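Local coordinates for glyoxalase-like domain protein (Staphylococcus aureus, PDB 3P8A) that is of unknown function but, as a VOC-family glyoxalase-like protein, probably binds a small molecule in a cleft of one of its curved beta sheets, at residues G51-H54 with F59-L62; E71-E76 with T96-E101. One frame throughout, in Å; residues are numbered along the deposited sequence.

Interaction 1: G51-H54 with F59-L62; sequences GYHH and FNKL. With GOL (glycerol), chain C.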
# COMPACT_ATOMS: atom_id res chain seq x y z
N GLY A 51 3.82 11.36 -10.58
CA GLY A 51 4.09 12.76 -10.28
C GLY A 51 4.99 12.90 -9.09
O GLY A 51 5.48 11.90 -8.56
N TYR A 52 5.18 14.13 -8.63
CA TYR A 52 6.03 14.51 -7.51
C TYR A 52 5.16 14.96 -6.34
O TYR A 52 4.18 15.69 -6.53
CB TYR A 52 6.96 15.65 -7.96
CG TYR A 52 7.98 16.13 -6.95
CD1 TYR A 52 7.77 17.31 -6.22
CD2 TYR A 52 9.21 15.49 -6.80
CE1 TYR A 52 8.74 17.81 -5.36
CE2 TYR A 52 10.18 15.97 -5.92
CZ TYR A 52 9.93 17.12 -5.19
OH TYR A 52 10.89 17.61 -4.34
N HIS A 53 5.48 14.48 -5.12
CA HIS A 53 4.80 14.83 -3.88
C HIS A 53 5.64 15.97 -3.28
O HIS A 53 6.69 15.70 -2.68
CB HIS A 53 4.73 13.62 -2.91
CG HIS A 53 4.06 12.40 -3.48
ND1 HIS A 53 4.77 11.22 -3.68
CD2 HIS A 53 2.77 12.20 -3.84
CE1 HIS A 53 3.89 10.35 -4.16
NE2 HIS A 53 2.67 10.89 -4.25
N HIS A 54 5.22 17.24 -3.53
CA HIS A 54 5.97 18.42 -3.09
C HIS A 54 6.29 18.48 -1.62
O HIS A 54 7.39 18.87 -1.28
CB HIS A 54 5.34 19.75 -3.57
CG HIS A 54 6.32 20.89 -3.48
ND1 HIS A 54 7.18 21.19 -4.53
CD2 HIS A 54 6.60 21.71 -2.43
CE1 HIS A 54 7.93 22.19 -4.10
NE2 HIS A 54 7.61 22.55 -2.85
N PHE A 59 8.75 10.91 -5.70
CA PHE A 59 8.06 10.76 -6.99
C PHE A 59 7.74 9.30 -7.21
O PHE A 59 8.37 8.43 -6.62
CB PHE A 59 8.90 11.30 -8.17
CG PHE A 59 10.24 10.64 -8.39
CD1 PHE A 59 11.34 10.97 -7.60
CD2 PHE A 59 10.42 9.72 -9.42
CE1 PHE A 59 12.58 10.36 -7.81
CE2 PHE A 59 11.67 9.11 -9.63
CZ PHE A 59 12.74 9.44 -8.83
N ASN A 60 6.80 9.03 -8.10
CA ASN A 60 6.37 7.65 -8.32
C ASN A 60 6.19 7.24 -9.78
O ASN A 60 6.27 8.07 -10.69
CB ASN A 60 5.08 7.37 -7.47
CG ASN A 60 3.89 8.27 -7.75
OD1 ASN A 60 3.87 9.06 -8.70
ND2 ASN A 60 2.85 8.17 -6.96
N LYS A 61 5.97 5.94 -10.00
CA LYS A 61 5.67 5.30 -11.28
C LYS A 61 4.61 4.33 -10.89
O LYS A 61 4.67 3.77 -9.80
CB LYS A 61 6.87 4.56 -11.88
CG LYS A 61 7.84 5.42 -12.64
CD LYS A 61 8.77 4.50 -13.42
CE LYS A 61 9.88 5.25 -14.12
NZ LYS A 61 10.88 4.30 -14.66
N LEU A 62 3.60 4.18 -11.74
CA LEU A 62 2.43 3.38 -11.40
C LEU A 62 2.18 2.22 -12.31
O LEU A 62 2.26 2.35 -13.52
CB LEU A 62 1.20 4.31 -11.33
CG LEU A 62 1.44 5.66 -10.61
CD1 LEU A 62 0.46 6.71 -11.05
CD2 LEU A 62 1.42 5.49 -9.09
C1 GOL C . -0.03 7.38 -6.04
O1 GOL C . -1.09 7.58 -6.88
C2 GOL C . -0.15 8.50 -5.08
O2 GOL C . 0.81 9.44 -5.51
C3 GOL C . 0.07 7.93 -3.68
O3 GOL C . 1.27 8.42 -3.03
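Gly51 and Asn60 meet across a beta hairpin, strands 48-53 and 58-64, at one margin of the eight-stranded mixed sheet of a glyoxalase-like (VOC) fold. The strands run antiparallel but splayed, 141° between their directions, with Tyr52 and Phe59 forming a non-hydrogen-bonded pair. Asn60 N donates to Gly51 O at 3.2 Å, and the same carbonyl takes a CA-H···O contact from Phe59. The return bond is not a backbone one: Gly51 N gives its hydrogen to Asn60 OD1, a straight bond of 3.0 Å.

The Asn60 side chain can be followed outward. Its CB packs against the backbone of strand 69-75, and chi1 of 59° lodges CG between the backbone N and the carbonyl carbon, swinging the amide back towards the hairpin partner. The amide then splits its work: OD1 stands in for a main-chain acceptor, while ND2 faces the pocket, where it bonds to Glu71 and, weakly, to O2 of a glycerol at 2.8 Å. Those bonds fix which way round the amide sits.

Beyond the pair, the Tyr52 ring brings its edge, CD2, to within 4.4 Å of Phe59 CB. His53 ND1 is held by Thr58, which leaves the other ring nitrogen to the glycerol: His53 NE2 lies 2.7 Å from its O2.

Interaction 2: E71-E76 with T96-E101; sequences ELLDVE and TQIVQE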
# COMPACT_ATOMS: atom_id res chain seq x y z
N GLU A 71 2.34 1.16 -6.56
CA GLU A 71 3.00 2.44 -6.52
C GLU A 71 4.47 2.20 -6.30
O GLU A 71 4.87 1.71 -5.24
CB GLU A 71 2.40 3.38 -5.47
CG GLU A 71 2.98 4.79 -5.57
CD GLU A 71 2.71 5.72 -4.41
OE1 GLU A 71 2.33 5.23 -3.32
OE2 GLU A 71 2.95 6.94 -4.56
N LEU A 72 5.29 2.51 -7.30
CA LEU A 72 6.74 2.42 -7.17
C LEU A 72 7.14 3.80 -6.73
O LEU A 72 6.72 4.76 -7.34
CB LEU A 72 7.42 2.04 -8.48
CG LEU A 72 6.97 0.78 -9.18
CD1 LEU A 72 7.95 0.44 -10.22
CD2 LEU A 72 6.79 -0.42 -8.21
N LEU A 73 7.88 3.92 -5.66
CA LEU A 73 8.19 5.20 -5.05
C LEU A 73 9.67 5.41 -4.87
O LEU A 73 10.38 4.48 -4.51
CB LEU A 73 7.43 5.29 -3.68
CG LEU A 73 7.45 6.64 -2.89
CD1 LEU A 73 6.62 7.74 -3.60
CD2 LEU A 73 6.95 6.44 -1.47
N ASP A 74 10.15 6.65 -5.14
CA ASP A 74 11.55 7.01 -4.91
C ASP A 74 11.64 8.45 -4.37
O ASP A 74 10.67 9.18 -4.39
CB ASP A 74 12.37 6.85 -6.20
CG ASP A 74 13.90 6.84 -6.08
OD1 ASP A 74 14.43 6.78 -4.93
OD2 ASP A 74 14.57 6.80 -7.13
N VAL A 75 12.82 8.84 -3.88
CA VAL A 75 13.06 10.16 -3.33
C VAL A 75 13.97 10.97 -4.24
O VAL A 75 15.06 10.51 -4.60
CB VAL A 75 13.51 10.11 -1.84
CG1 VAL A 75 14.50 8.98 -1.57
CG2 VAL A 75 14.05 11.46 -1.35
N GLU A 76 13.49 12.15 -4.64
CA GLU A 76 14.22 13.11 -5.47
C GLU A 76 14.95 14.12 -4.57
O GLU A 76 16.12 14.42 -4.81
CB GLU A 76 13.26 13.80 -6.46
CG GLU A 76 13.74 15.13 -7.06
CD GLU A 76 15.08 15.14 -7.78
OE1 GLU A 76 15.48 14.10 -8.35
OE2 GLU A 76 15.74 16.21 -7.77
N THR A 96 8.04 9.14 4.28
CA THR A 96 9.06 9.20 5.30
C THR A 96 9.47 7.82 5.82
O THR A 96 10.52 7.70 6.46
CB THR A 96 8.70 10.23 6.41
OG1 THR A 96 7.43 9.90 6.96
CG2 THR A 96 8.63 11.68 5.88
N GLN A 97 8.67 6.76 5.50
CA GLN A 97 8.99 5.36 5.84
C GLN A 97 10.30 4.98 5.19
O GLN A 97 11.04 4.18 5.77
CB GLN A 97 7.91 4.38 5.35
CG GLN A 97 6.63 4.42 6.15
CD GLN A 97 5.72 3.29 5.75
OE1 GLN A 97 6.08 2.11 5.81
NE2 GLN A 97 4.51 3.63 5.36
N ILE A 98 10.61 5.58 4.01
CA ILE A 98 11.87 5.38 3.25
C ILE A 98 13.05 5.70 4.18
O ILE A 98 13.97 4.88 4.31
CB ILE A 98 11.92 6.23 1.93
CG1 ILE A 98 10.85 5.77 0.93
CG2 ILE A 98 13.32 6.14 1.25
CD1 ILE A 98 10.68 6.73 -0.34
N VAL A 99 12.97 6.83 4.89
CA VAL A 99 14.01 7.27 5.85
C VAL A 99 14.03 6.40 7.11
O VAL A 99 15.08 5.88 7.50
CB VAL A 99 13.85 8.79 6.21
CG1 VAL A 99 14.89 9.22 7.27
CG2 VAL A 99 13.98 9.66 4.97
N GLN A 100 12.87 6.28 7.75
CA GLN A 100 12.69 5.54 9.00
C GLN A 100 13.08 4.06 8.90
O GLN A 100 13.57 3.48 9.88
CB GLN A 100 11.25 5.70 9.49
CG GLN A 100 11.04 7.09 10.08
CD GLN A 100 9.64 7.58 10.00
OE1 GLN A 100 8.72 6.90 9.51
NE2 GLN A 100 9.45 8.80 10.49
N GLU A 101 12.90 3.48 7.69
CA GLU A 101 13.30 2.11 7.42
C GLU A 101 14.69 2.00 6.78
O GLU A 101 14.99 1.02 6.10
CB GLU A 101 12.20 1.34 6.70
CG GLU A 101 10.92 1.29 7.52
CD GLU A 101 9.65 0.91 6.79
OE1 GLU A 101 9.71 0.04 5.89
OE2 GLU A 101 8.58 1.45 7.15
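Strand 69-75 runs extended past the short helix 97-100 with no hydrogen bond between the two segments; their closest approach of CA atoms is 8.2 Å, between Val75 and Ile98, a gap filled by side chains. Leu73 and Val75, two residues apart on the strand, both point at the helix, while Asp74 between them starts off on the other face of the sheet.

Ile98 bridges the pair with its two branches. With CG1 beside the backbone N and CD1 extended (chi2 171°), the long arm reaches the strand, and Ile98 CD1 comes 3.9 Å from Leu73 CD2 as the side chains cross at a slant. The short branch serves the other residue: Ile98 CG2 sits 4.2 Å from Val75 CG1, the two side chains lying side by side and running opposite ways. CD1 thus lies over the strand near the main chain of Asp74, whose carboxylate is turned to other work, OD2 accepting from Leu35 N and OD1 taking a weak bond from Val75 N.

The contact is buried and purely apolar, laying one turn of helix on the sheet. Tyr31 of strand 24-31, next in the sheet, and Tyr103 also touch Ile98, while Leu81 of helix 78-84 packs on Val75, so Val75, at the end of the strand, meets both helix 78-84 and helix 97-100.

Interactions 1 and 2, with centres about 11 Å apart, are joined through neighbouring strands 58-64 and 69-75 of one sheet. Lys61 O and Leu72 N, 2.9 Å apart, probably form one of the backbone bonds between them, and Phe59 O rests 3.6 Å from Leu73 CD1. The polar link is Asn60 ND2 to Glu71 OE2 at 2.7 Å, a probable hydrogen bond beside the glycerol. Glu71, Tyr69 and Arg139 also bond that glycerol, probably taken from the crystallisation liquor, and the side chain of Leu73 is about 5 Å from it. His53 and Asn60 therefore help line a polar pocket that could be a ligand site, while Ile98 of 96-101 packs behind it on Leu73.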